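Local coordinates for protein S100-A5 (Homo sapiens, PDB 6WN7), which binds calcium, zinc and copper as a homodimeric EF-hand protein of the S100 family, calcium and copper competing for the same sites, at residues Lys29-Arg34 with Asp67-Phe72. The protein carries 2 engineered substitutions. Numbering follows the deposited sequence.
Sequences KLTLSR and DQEIDF. With CA (calcium ion), chain L; CA (calcium ion), chain K.
L32 and I70 pair as a single antiparallel, hydrogen-bonded bridge, the short antiparallel β contact between the paired EF-hand loops of an S100 subunit. L32 N gives I70 O a nearly straight bond (2.8 Å, 176°). The return bond, I70 N to L32 O, is somewhat more bent. Beyond this pair, one water bridges L30 O and F72 N at one end, and a second bridges R34 N and Q68 O at the other. Each segment also serves its own ion: T31 O binds one calcium, while D67 OD1 and E69 O bind the second, together with D63, N65 and E74. On one face, L32 CB meets I70 CB at 4.0 Å, and both side chains rest on Y75. On the other, the T31 and E69 side chains cross at about a right angle. T31 OG1 lies between its backbone N and carbonyl carbon (chi1 53°) and donates to E69 OE2 from above the carboxylate plane (2.8 Å), while T31 CG2 touches D71 CB. An alanine at T31 would probably cost E69 OE2 this hydroxyl donor and open a gap beside D71 CB. E69 OE2 also accepts from a water (2.5 Å) that is itself bound to the calcium held by T31 O.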
loop_
_atom_site.group_PDB
_atom_site.type_symbol
_atom_site.label_atom_id
_atom_site.label_comp_id
_atom_site.label_asym_id
_atom_site.label_seq_id
_atom_site.Cartn_x
_atom_site.Cartn_y
_atom_site.Cartn_z
ATOM N N LYS B 29 11.503 0.653 -17.826
ATOM C CA LYS B 29 11.559 -0.345 -16.774
ATOM C C LYS B 29 10.938 0.145 -15.480
ATOM O O LYS B 29 10.766 -0.659 -14.565
ATOM C CB LYS B 29 13.003 -0.816 -16.610
ATOM C CG LYS B 29 13.538 -1.425 -17.910
ATOM C CD LYS B 29 14.768 -2.284 -17.754
ATOM C CE LYS B 29 15.518 -2.377 -19.095
ATOM N NZ LYS B 29 16.497 -1.251 -19.356
ATOM N N LEU B 30 10.535 1.415 -15.416
ATOM C CA LEU B 30 10.030 2.033 -14.198
ATOM C C LEU B 30 8.530 2.290 -14.234
ATOM O O LEU B 30 7.991 2.872 -13.288
ATOM C CB LEU B 30 10.740 3.372 -13.947
ATOM C CG LEU B 30 12.258 3.374 -13.836
ATOM C CD1 LEU B 30 12.825 4.752 -13.640
ATOM C CD2 LEU B 30 12.692 2.477 -12.704
ATOM N N THR B 31 7.848 1.903 -15.305
ATOM C CA THR B 31 6.422 2.137 -15.438
ATOM C C THR B 31 5.773 0.891 -16.023
ATOM O O THR B 31 6.407 0.137 -16.760
ATOM C CB THR B 31 6.097 3.366 -16.318
ATOM O OG1 THR B 31 6.751 3.254 -17.576
ATOM C CG2 THR B 31 6.538 4.654 -15.672
ATOM N N LEU B 32 4.502 0.695 -15.685
ATOM C CA LEU B 32 3.700 -0.393 -16.218
ATOM C C LEU B 32 2.929 0.078 -17.443
ATOM O O LEU B 32 2.141 1.016 -17.365
ATOM C CB LEU B 32 2.675 -0.848 -15.184
ATOM C CG LEU B 32 3.160 -1.441 -13.879
ATOM C CD1 LEU B 32 2.097 -1.315 -12.861
ATOM C CD2 LEU B 32 3.506 -2.874 -14.059
ATOM N N SER B 33 3.128 -0.592 -18.557
ATOM C CA SER B 33 2.247 -0.411 -19.686
ATOM C C SER B 33 0.875 -1.019 -19.363
ATOM O O SER B 33 0.667 -1.643 -18.321
ATOM C CB SER B 33 2.870 -1.068 -20.914
ATOM O OG SER B 33 2.992 -2.477 -20.753
ATOM N N ARG B 34 -0.081 -0.819 -20.267
ATOM C CA ARG B 34 -1.355 -1.486 -20.106
ATOM C C ARG B 34 -1.173 -3.000 -20.108
ATOM O O ARG B 34 -1.788 -3.695 -19.303
ATOM C CB ARG B 34 -2.325 -1.042 -21.189
ATOM C CG ARG B 34 -3.784 -1.442 -20.892
ATOM C CD ARG B 34 -4.707 -1.165 -22.084
ATOM N NE ARG B 34 -5.985 -1.874 -22.005
ATOM C CZ ARG B 34 -6.171 -3.147 -22.351
ATOM N NH1 ARG B 34 -7.372 -3.695 -22.243
ATOM N NH2 ARG B 34 -5.159 -3.879 -22.801
ATOM N N ASP B 67 0.243 9.349 -20.133
ATOM C CA ASP B 67 1.398 8.952 -20.921
ATOM C C ASP B 67 1.178 7.457 -21.273
ATOM O O ASP B 67 1.982 6.922 -21.898
ATOM C CB ASP B 67 2.771 9.182 -20.189
ATOM C CG ASP B 67 2.840 8.485 -18.783
ATOM O OD1 ASP B 67 1.874 7.947 -18.392
ATOM O OD2 ASP B 67 3.846 8.557 -18.159
ATOM N N GLN B 68 0.072 6.849 -20.808
ATOM C CA GLN B 68 -0.268 5.447 -21.051
ATOM C C GLN B 68 0.652 4.491 -20.303
ATOM O O GLN B 68 0.787 3.320 -20.670
ATOM C CB GLN B 68 -0.353 5.116 -22.543
ATOM C CG GLN B 68 -1.660 5.594 -23.207
ATOM C CD GLN B 68 -1.810 7.111 -23.194
ATOM O OE1 GLN B 68 -1.022 7.831 -23.808
ATOM N NE2 GLN B 68 -2.816 7.595 -22.490
ATOM N N GLU B 69 1.266 4.979 -19.242
ATOM C CA GLU B 69 2.103 4.184 -18.374
ATOM C C GLU B 69 1.669 4.476 -16.953
ATOM O O GLU B 69 1.254 5.592 -16.640
ATOM C CB GLU B 69 3.565 4.586 -18.509
ATOM C CG GLU B 69 4.110 4.492 -19.902
ATOM C CD GLU B 69 4.541 3.086 -20.282
ATOM O OE1 GLU B 69 4.601 2.804 -21.493
ATOM O OE2 GLU B 69 4.820 2.272 -19.382
ATOM N N ILE B 70 1.782 3.467 -16.097
ATOM C CA ILE B 70 1.455 3.570 -14.675
ATOM C C ILE B 70 2.765 3.554 -13.906
ATOM O O ILE B 70 3.420 2.514 -13.826
ATOM C CB ILE B 70 0.556 2.412 -14.219
ATOM C CG1 ILE B 70 -0.675 2.331 -15.113
ATOM C CG2 ILE B 70 0.155 2.563 -12.765
ATOM C CD1 ILE B 70 -1.400 3.632 -15.261
ATOM N N ASP B 71 3.136 4.682 -13.318
ATOM C CA ASP B 71 4.342 4.776 -12.508
ATOM C C ASP B 71 4.038 4.358 -11.075
ATOM O O ASP B 71 2.900 4.079 -10.719
ATOM C CB ASP B 71 4.961 6.174 -12.607
ATOM C CG ASP B 71 4.094 7.278 -12.005
ATOM O OD1 ASP B 71 3.063 6.974 -11.381
ATOM O OD2 ASP B 71 4.477 8.467 -12.142
ATOM N N PHE B 72 5.071 4.275 -10.246
ATOM C CA PHE B 72 4.826 3.728 -8.921
ATOM C C PHE B 72 3.833 4.577 -8.133
ATOM O O PHE B 72 3.061 4.049 -7.338
ATOM C CB PHE B 72 6.131 3.559 -8.155
ATOM C CG PHE B 72 5.955 2.860 -6.845
ATOM C CD1 PHE B 72 5.839 1.493 -6.795
ATOM C CD2 PHE B 72 5.888 3.568 -5.666
ATOM C CE1 PHE B 72 5.661 0.858 -5.602
ATOM C CE2 PHE B 72 5.711 2.927 -4.474
ATOM C CZ PHE B 72 5.589 1.572 -4.445
HETATM CA CA CA L . 1.253 7.789 -16.089
HETATM CA CA CA K . 7.408 -1.184 -18.481
HETATM O O HOH W 1 7.743 4.668 -11.260
HETATM O O HOH W 2 0.121 1.313 -22.240
HETATM O O HOH W 3 3.503 8.074 -15.699
HETATM O O HOH W 4 6.227 0.277 -19.866
#